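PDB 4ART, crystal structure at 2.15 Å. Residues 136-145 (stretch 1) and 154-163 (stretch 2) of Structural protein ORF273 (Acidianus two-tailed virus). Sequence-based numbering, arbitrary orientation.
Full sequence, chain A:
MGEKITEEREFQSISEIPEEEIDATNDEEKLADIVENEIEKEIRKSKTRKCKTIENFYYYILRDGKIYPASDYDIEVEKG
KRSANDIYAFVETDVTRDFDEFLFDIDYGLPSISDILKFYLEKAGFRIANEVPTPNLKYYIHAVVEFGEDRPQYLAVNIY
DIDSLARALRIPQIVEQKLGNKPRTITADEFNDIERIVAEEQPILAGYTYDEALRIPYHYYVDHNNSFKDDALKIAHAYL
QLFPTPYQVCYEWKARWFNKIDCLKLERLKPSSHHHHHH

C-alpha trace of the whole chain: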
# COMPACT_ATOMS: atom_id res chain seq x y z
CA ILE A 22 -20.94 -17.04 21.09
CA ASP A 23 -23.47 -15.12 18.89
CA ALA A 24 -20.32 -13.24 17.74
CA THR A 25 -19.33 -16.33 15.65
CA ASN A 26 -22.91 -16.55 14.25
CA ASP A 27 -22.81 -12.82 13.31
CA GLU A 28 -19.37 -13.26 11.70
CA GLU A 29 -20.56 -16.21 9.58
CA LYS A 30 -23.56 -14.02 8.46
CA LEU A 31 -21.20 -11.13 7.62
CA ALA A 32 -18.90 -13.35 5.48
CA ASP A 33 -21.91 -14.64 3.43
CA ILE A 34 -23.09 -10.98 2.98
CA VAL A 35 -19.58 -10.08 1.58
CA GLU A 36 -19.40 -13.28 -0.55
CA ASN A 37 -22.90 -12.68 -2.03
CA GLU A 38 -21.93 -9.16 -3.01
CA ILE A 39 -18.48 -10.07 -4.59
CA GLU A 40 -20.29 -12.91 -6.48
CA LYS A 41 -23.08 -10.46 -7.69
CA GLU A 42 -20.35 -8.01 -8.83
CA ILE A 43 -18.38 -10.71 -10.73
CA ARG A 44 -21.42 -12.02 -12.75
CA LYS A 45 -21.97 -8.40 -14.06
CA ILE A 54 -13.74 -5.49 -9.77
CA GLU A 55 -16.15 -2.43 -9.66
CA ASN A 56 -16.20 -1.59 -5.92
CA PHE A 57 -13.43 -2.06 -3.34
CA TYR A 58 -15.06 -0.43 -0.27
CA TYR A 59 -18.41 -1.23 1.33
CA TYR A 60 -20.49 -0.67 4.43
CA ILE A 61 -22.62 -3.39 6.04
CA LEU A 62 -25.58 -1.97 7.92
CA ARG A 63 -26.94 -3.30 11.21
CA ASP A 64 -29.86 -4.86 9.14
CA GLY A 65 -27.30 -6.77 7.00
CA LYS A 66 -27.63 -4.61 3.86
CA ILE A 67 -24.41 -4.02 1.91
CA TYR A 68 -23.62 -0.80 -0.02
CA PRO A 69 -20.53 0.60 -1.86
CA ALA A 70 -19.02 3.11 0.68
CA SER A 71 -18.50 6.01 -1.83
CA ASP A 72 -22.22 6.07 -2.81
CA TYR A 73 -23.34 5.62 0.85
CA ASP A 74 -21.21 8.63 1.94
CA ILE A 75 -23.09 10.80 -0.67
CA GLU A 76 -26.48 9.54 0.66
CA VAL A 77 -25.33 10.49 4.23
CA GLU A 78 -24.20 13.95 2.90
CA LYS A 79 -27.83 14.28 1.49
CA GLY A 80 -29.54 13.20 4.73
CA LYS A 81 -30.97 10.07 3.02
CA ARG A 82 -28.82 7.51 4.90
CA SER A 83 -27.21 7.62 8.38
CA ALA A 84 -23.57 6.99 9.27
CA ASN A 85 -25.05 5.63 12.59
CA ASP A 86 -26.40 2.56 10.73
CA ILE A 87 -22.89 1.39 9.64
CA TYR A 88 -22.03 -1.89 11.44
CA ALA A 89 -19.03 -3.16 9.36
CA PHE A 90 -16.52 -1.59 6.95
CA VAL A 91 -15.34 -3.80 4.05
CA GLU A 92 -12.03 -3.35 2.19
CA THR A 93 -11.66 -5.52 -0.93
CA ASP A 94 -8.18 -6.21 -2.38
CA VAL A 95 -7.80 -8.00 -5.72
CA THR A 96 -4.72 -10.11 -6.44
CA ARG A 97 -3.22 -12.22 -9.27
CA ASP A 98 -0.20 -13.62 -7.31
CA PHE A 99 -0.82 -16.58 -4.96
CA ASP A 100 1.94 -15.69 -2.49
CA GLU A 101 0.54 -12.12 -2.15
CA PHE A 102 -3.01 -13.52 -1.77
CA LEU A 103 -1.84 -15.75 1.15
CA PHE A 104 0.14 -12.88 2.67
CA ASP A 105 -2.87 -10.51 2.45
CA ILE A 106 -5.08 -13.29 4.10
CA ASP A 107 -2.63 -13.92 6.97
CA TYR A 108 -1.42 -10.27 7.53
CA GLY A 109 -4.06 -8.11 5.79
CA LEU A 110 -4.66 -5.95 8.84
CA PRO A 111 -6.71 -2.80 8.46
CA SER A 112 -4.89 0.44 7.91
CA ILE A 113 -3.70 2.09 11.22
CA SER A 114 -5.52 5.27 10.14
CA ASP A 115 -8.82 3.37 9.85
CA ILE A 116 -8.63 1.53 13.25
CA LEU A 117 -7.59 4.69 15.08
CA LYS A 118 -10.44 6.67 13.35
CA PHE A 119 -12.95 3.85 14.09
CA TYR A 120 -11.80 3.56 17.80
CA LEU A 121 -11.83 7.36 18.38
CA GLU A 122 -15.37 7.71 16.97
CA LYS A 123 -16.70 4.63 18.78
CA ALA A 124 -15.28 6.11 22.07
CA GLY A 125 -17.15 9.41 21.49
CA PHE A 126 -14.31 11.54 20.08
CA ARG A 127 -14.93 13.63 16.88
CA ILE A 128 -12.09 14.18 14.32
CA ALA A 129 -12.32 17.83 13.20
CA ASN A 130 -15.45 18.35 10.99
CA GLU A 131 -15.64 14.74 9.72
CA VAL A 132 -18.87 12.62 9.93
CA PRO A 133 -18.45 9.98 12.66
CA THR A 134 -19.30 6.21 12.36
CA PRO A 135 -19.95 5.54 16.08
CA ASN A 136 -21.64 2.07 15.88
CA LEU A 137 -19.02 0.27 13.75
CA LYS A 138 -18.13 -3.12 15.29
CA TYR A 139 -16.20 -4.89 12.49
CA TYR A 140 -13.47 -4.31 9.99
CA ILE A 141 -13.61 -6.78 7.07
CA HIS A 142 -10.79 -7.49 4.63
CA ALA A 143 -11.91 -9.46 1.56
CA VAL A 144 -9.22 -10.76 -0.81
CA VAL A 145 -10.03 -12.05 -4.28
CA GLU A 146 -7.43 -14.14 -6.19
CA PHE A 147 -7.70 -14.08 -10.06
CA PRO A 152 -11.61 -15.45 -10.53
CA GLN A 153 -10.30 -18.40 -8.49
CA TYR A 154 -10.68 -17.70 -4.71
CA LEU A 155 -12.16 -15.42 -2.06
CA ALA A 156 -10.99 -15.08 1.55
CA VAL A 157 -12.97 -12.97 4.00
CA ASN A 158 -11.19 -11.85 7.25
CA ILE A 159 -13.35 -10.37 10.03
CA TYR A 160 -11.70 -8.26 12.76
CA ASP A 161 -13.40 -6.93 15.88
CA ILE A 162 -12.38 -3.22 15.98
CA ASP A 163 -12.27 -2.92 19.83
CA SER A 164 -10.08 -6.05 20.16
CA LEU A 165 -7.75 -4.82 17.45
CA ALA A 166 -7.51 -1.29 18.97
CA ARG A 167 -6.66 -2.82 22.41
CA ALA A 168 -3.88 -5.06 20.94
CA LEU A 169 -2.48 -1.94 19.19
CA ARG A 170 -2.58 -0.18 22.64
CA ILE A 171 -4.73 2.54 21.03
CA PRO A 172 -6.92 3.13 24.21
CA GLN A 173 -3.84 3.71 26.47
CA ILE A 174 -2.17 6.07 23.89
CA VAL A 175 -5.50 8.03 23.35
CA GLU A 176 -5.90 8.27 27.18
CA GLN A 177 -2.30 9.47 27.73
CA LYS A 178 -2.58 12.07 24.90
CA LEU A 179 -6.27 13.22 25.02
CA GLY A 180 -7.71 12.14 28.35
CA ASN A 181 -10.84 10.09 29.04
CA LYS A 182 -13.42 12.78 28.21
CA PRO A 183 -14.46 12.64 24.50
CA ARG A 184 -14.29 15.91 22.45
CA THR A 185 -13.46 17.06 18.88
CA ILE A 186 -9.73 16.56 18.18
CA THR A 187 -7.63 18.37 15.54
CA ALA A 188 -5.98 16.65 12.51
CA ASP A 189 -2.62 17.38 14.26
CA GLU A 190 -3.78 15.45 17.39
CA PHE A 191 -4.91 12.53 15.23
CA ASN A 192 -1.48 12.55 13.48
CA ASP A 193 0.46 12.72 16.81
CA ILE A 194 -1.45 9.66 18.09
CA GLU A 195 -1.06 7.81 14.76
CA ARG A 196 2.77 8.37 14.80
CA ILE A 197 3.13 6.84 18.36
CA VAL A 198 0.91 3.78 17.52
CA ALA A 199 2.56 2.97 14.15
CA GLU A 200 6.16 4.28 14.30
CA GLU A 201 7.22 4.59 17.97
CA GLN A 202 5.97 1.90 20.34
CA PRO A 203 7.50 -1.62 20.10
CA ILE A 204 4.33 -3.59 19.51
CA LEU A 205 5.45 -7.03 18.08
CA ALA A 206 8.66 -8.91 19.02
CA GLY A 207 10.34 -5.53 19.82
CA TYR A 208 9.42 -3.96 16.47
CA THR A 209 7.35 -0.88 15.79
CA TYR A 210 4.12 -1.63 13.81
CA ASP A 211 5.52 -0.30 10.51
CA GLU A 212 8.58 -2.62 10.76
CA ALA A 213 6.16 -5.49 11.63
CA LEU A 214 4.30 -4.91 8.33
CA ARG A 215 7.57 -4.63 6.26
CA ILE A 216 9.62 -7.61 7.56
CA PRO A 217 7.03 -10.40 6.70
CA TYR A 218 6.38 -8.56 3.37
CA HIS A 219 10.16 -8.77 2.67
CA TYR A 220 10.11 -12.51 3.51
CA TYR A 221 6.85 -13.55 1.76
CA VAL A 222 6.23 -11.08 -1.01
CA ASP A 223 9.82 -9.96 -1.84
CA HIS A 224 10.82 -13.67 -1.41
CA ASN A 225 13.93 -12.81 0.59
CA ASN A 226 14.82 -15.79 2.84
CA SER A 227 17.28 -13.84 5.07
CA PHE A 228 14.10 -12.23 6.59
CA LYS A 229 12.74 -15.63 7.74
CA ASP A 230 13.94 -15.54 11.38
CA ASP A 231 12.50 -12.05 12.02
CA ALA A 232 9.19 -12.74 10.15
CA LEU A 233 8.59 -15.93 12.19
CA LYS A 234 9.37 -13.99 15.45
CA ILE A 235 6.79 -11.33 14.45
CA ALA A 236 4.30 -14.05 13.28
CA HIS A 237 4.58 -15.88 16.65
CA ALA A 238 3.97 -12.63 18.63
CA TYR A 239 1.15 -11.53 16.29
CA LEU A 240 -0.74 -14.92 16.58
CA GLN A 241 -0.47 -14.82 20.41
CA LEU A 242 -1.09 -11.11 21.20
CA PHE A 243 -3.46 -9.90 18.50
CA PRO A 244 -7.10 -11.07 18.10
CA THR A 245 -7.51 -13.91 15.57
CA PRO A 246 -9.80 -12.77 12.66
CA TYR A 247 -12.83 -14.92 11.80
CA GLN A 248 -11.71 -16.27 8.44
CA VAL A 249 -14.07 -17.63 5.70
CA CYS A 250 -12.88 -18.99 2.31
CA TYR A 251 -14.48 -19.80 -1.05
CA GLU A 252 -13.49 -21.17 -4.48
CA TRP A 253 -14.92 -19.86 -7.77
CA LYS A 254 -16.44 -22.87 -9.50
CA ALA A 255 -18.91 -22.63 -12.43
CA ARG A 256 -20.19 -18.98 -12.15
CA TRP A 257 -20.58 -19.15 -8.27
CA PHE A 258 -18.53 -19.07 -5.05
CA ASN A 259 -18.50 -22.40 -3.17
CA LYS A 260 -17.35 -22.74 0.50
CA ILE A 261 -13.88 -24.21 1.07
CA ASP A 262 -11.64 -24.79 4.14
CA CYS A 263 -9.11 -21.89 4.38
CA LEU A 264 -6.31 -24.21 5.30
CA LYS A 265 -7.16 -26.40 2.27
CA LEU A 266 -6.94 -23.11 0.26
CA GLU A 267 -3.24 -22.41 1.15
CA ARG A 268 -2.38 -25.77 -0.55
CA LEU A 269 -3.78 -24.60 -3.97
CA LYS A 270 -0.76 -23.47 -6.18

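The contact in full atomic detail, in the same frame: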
# COMPACT_ATOMS: atom_id res chain seq x y z
N ASN A 136 -21.13 3.43 15.56
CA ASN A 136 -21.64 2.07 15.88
C ASN A 136 -20.98 0.90 15.10
O ASN A 136 -21.50 -0.24 15.03
CB ASN A 136 -23.16 2.06 15.82
CG ASN A 136 -23.76 3.32 16.44
OD1 ASN A 136 -23.38 3.76 17.54
ND2 ASN A 136 -24.66 3.96 15.73
N LEU A 137 -19.82 1.20 14.52
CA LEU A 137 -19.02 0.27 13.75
C LEU A 137 -18.41 -0.77 14.69
O LEU A 137 -17.72 -0.41 15.65
CB LEU A 137 -17.93 1.09 13.07
CG LEU A 137 -17.16 0.48 11.95
CD1 LEU A 137 -18.02 -0.01 10.86
CD2 LEU A 137 -16.33 1.50 11.36
N LYS A 138 -18.67 -2.05 14.44
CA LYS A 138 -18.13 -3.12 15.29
C LYS A 138 -17.01 -3.87 14.57
O LYS A 138 -16.02 -4.26 15.20
CB LYS A 138 -19.24 -4.08 15.71
CG LYS A 138 -18.83 -5.08 16.80
CD LYS A 138 -20.00 -5.94 17.23
CE LYS A 138 -19.63 -7.04 18.18
NZ LYS A 138 -19.54 -6.55 19.58
N TYR A 139 -17.15 -4.08 13.25
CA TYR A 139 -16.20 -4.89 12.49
C TYR A 139 -15.51 -4.24 11.34
O TYR A 139 -16.07 -3.39 10.64
CB TYR A 139 -16.89 -6.16 11.97
CG TYR A 139 -17.39 -7.09 13.06
CD1 TYR A 139 -16.53 -7.99 13.69
CD2 TYR A 139 -18.74 -7.13 13.41
CE1 TYR A 139 -17.00 -8.88 14.66
CE2 TYR A 139 -19.22 -8.01 14.39
CZ TYR A 139 -18.34 -8.88 15.01
OH TYR A 139 -18.77 -9.76 15.99
N TYR A 140 -14.26 -4.67 11.15
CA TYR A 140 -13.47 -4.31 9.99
C TYR A 140 -13.30 -5.61 9.20
O TYR A 140 -12.87 -6.62 9.74
CB TYR A 140 -12.10 -3.68 10.35
CG TYR A 140 -11.19 -3.62 9.13
CD1 TYR A 140 -11.32 -2.60 8.20
CD2 TYR A 140 -10.29 -4.64 8.85
CE1 TYR A 140 -10.54 -2.58 7.04
CE2 TYR A 140 -9.53 -4.65 7.69
CZ TYR A 140 -9.64 -3.61 6.79
OH TYR A 140 -8.82 -3.64 5.69
N ILE A 141 -13.68 -5.58 7.91
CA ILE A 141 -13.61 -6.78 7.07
C ILE A 141 -12.66 -6.57 5.90
O ILE A 141 -12.77 -5.60 5.16
CB ILE A 141 -15.03 -7.24 6.60
CG1 ILE A 141 -15.98 -7.42 7.79
CG2 ILE A 141 -14.95 -8.50 5.74
CD1 ILE A 141 -17.45 -7.81 7.41
N HIS A 142 -11.72 -7.50 5.74
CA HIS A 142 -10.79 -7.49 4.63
C HIS A 142 -11.09 -8.68 3.77
O HIS A 142 -10.97 -9.82 4.25
CB HIS A 142 -9.34 -7.50 5.12
CG HIS A 142 -8.33 -7.31 4.00
ND1 HIS A 142 -7.03 -7.72 4.15
CD2 HIS A 142 -8.45 -6.70 2.79
CE1 HIS A 142 -6.41 -7.40 3.02
NE2 HIS A 142 -7.21 -6.79 2.16
N ALA A 143 -11.59 -8.43 2.54
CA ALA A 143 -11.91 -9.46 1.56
C ALA A 143 -10.83 -9.47 0.51
O ALA A 143 -10.44 -8.41 0.03
CB ALA A 143 -13.27 -9.20 0.92
N VAL A 144 -10.28 -10.64 0.20
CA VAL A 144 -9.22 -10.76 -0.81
C VAL A 144 -9.65 -11.71 -1.90
O VAL A 144 -10.02 -12.85 -1.61
CB VAL A 144 -7.82 -11.13 -0.22
CG1 VAL A 144 -6.70 -10.93 -1.26
CG2 VAL A 144 -7.52 -10.34 1.05
N VAL A 145 -9.66 -11.23 -3.13
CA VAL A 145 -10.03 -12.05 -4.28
C VAL A 145 -8.78 -12.35 -5.11
O VAL A 145 -8.05 -11.42 -5.49
CB VAL A 145 -11.16 -11.44 -5.13
CG1 VAL A 145 -11.70 -12.44 -6.14
CG2 VAL A 145 -12.30 -10.93 -4.24
N TYR A 154 -10.35 -17.61 -6.14
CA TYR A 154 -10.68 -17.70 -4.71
C TYR A 154 -11.05 -16.40 -4.05
O TYR A 154 -10.66 -15.32 -4.51
CB TYR A 154 -9.52 -18.35 -3.92
CG TYR A 154 -8.94 -19.59 -4.55
CD1 TYR A 154 -9.62 -20.81 -4.49
CD2 TYR A 154 -7.70 -19.57 -5.19
CE1 TYR A 154 -9.09 -21.98 -5.05
CE2 TYR A 154 -7.17 -20.72 -5.77
CZ TYR A 154 -7.86 -21.93 -5.69
OH TYR A 154 -7.34 -23.07 -6.26
N LEU A 155 -11.78 -16.51 -2.94
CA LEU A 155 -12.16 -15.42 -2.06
C LEU A 155 -11.86 -15.82 -0.63
O LEU A 155 -12.12 -16.95 -0.25
CB LEU A 155 -13.67 -15.04 -2.21
CG LEU A 155 -14.29 -14.08 -1.15
CD1 LEU A 155 -13.65 -12.69 -1.18
CD2 LEU A 155 -15.80 -13.97 -1.32
N ALA A 156 -11.26 -14.91 0.13
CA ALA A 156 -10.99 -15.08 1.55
C ALA A 156 -11.54 -13.84 2.24
O ALA A 156 -11.32 -12.72 1.79
CB ALA A 156 -9.50 -15.21 1.81
N VAL A 157 -12.34 -14.06 3.27
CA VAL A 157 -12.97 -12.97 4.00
C VAL A 157 -12.41 -13.06 5.43
O VAL A 157 -12.57 -14.10 6.08
CB VAL A 157 -14.52 -13.08 3.99
CG1 VAL A 157 -15.16 -11.90 4.72
CG2 VAL A 157 -15.09 -13.22 2.57
N ASN A 158 -11.77 -11.99 5.90
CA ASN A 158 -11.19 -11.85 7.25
C ASN A 158 -11.96 -10.82 8.05
O ASN A 158 -11.99 -9.66 7.67
CB ASN A 158 -9.69 -11.44 7.17
CG ASN A 158 -8.83 -12.56 6.63
OD1 ASN A 158 -8.95 -13.69 7.02
ND2 ASN A 158 -8.19 -12.36 5.50
N ILE A 159 -12.56 -11.23 9.17
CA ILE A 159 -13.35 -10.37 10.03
C ILE A 159 -12.63 -10.04 11.33
O ILE A 159 -12.36 -10.93 12.14
CB ILE A 159 -14.77 -10.96 10.23
CG1 ILE A 159 -15.46 -11.20 8.86
CG2 ILE A 159 -15.58 -10.05 11.10
CD1 ILE A 159 -16.59 -12.11 8.91
N TYR A 160 -12.39 -8.75 11.56
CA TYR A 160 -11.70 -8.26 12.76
C TYR A 160 -12.67 -7.47 13.60
O TYR A 160 -13.40 -6.63 13.08
CB TYR A 160 -10.53 -7.32 12.37
CG TYR A 160 -9.48 -7.96 11.47
CD1 TYR A 160 -9.63 -7.97 10.09
CD2 TYR A 160 -8.35 -8.58 12.02
CE1 TYR A 160 -8.68 -8.59 9.27
CE2 TYR A 160 -7.39 -9.17 11.21
CZ TYR A 160 -7.57 -9.19 9.84
OH TYR A 160 -6.60 -9.75 9.05
N ASP A 161 -12.63 -7.69 14.90
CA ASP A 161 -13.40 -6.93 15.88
C ASP A 161 -12.56 -5.68 16.13
O ASP A 161 -11.41 -5.80 16.55
CB ASP A 161 -13.55 -7.74 17.20
CG ASP A 161 -14.31 -6.99 18.28
OD1 ASP A 161 -13.68 -6.25 19.04
OD2 ASP A 161 -15.53 -7.10 18.32
N ILE A 162 -13.11 -4.49 15.86
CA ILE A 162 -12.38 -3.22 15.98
C ILE A 162 -11.85 -2.93 17.39
O ILE A 162 -10.70 -2.54 17.52
CB ILE A 162 -13.18 -2.03 15.32
CG1 ILE A 162 -13.33 -2.28 13.78
CG2 ILE A 162 -12.53 -0.66 15.63
CD1 ILE A 162 -14.29 -1.42 13.08
N ASP A 163 -12.67 -3.15 18.43
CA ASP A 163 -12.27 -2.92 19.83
C ASP A 163 -11.07 -3.76 20.22
O ASP A 163 -10.14 -3.25 20.86
CB ASP A 163 -13.42 -3.29 20.80
CG ASP A 163 -14.64 -2.41 20.76
OD1 ASP A 163 -14.53 -1.27 20.26
OD2 ASP A 163 -15.69 -2.84 21.28
O HOH W 1 -15.82 -3.70 17.79
O HOH W 2 -16.96 -5.50 19.63
O HOH W 3 -16.72 -10.12 17.74
O HOH W 4 -6.72 -10.19 6.32

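How does stretch 2 begin its pairing with stretch 1? The two strands run antiparallel, their directions 167° apart, and Tyr154 meets the far end of stretch 1 through its backbone: its O lies 3.3 Å from Val145 CA, a CA-H...O contact, while the ring leads away. Leu155 stands opposite Val145 in a non-hydrogen-bonded pair, and its CA makes a CA-H...O contact with Val144 O at 3.4 Å. Its CD1 packs 3.8 Å from Val145 CG2 and 4.1 Å from Ala143 CB. Ala156 then supplies the first pair of hydrogen bonds, from Val144 N to Ala156 O at 2.8 Å and from Ala156 N to Val144 O at 3.0 Å.

What holds the middle of the ladder together? Val157 faces Ala143 with their CA atoms only 4.4 Å apart, and its CG1 lies 3.6 Å from Ile141 CG2. Asn158 and His142 follow as a hydrogen-bonded pair: Asn158 N reaches His142 O at 2.8 Å, and His142 N reaches Asn158 O at 2.9 Å. That same Asn158 O also sits 3.4 Å from Ile141 CA, so a single carbonyl serves both an N-H and a CA-H. Ile159 returns to the face of Val157 and Leu155, placing CG1 4.0 Å from Ile141 CG1 and CG2 3.4 Å from Tyr139 CD1.

How do the tyrosines meet on the other face? Tyr160 and Tyr140 are joined first by backbone, Tyr160 N to Tyr140 O at 2.8 Å and Tyr140 N to Tyr160 O at 2.9 Å. Their rings lie obliquely, planes at 40° and centroids 6.0 Å apart, with Tyr160 CD1 at the edge of the Tyr140 ring, 3.6 Å from Tyr140 CD2. Tyr160 OH is 2.8 Å from a water that also makes a weak hydrogen bond with His142 ND1, at 3.3 Å.

What happens where the strand gives way to a helix? Asp161 occupies the N-cap position, its side chain capping a backbone N just past the stretch. Its OD2 is 4.2 Å from Lys138 NZ, beyond a salt bridge, but a water bridges the charges: it donates to Asp161 OD2 at 2.5 Å and accepts from Lys138 NZ at 2.8 Å. Ile162 extends the backbone pairing into the helix, its N bonding Lys138 O at 3.0 Å and 172°. Its CA-to-CB bond points toward stretch 1, and CD1 lies 3.6 Å from Leu137 CG and CG1 3.9 Å from Tyr140 CB.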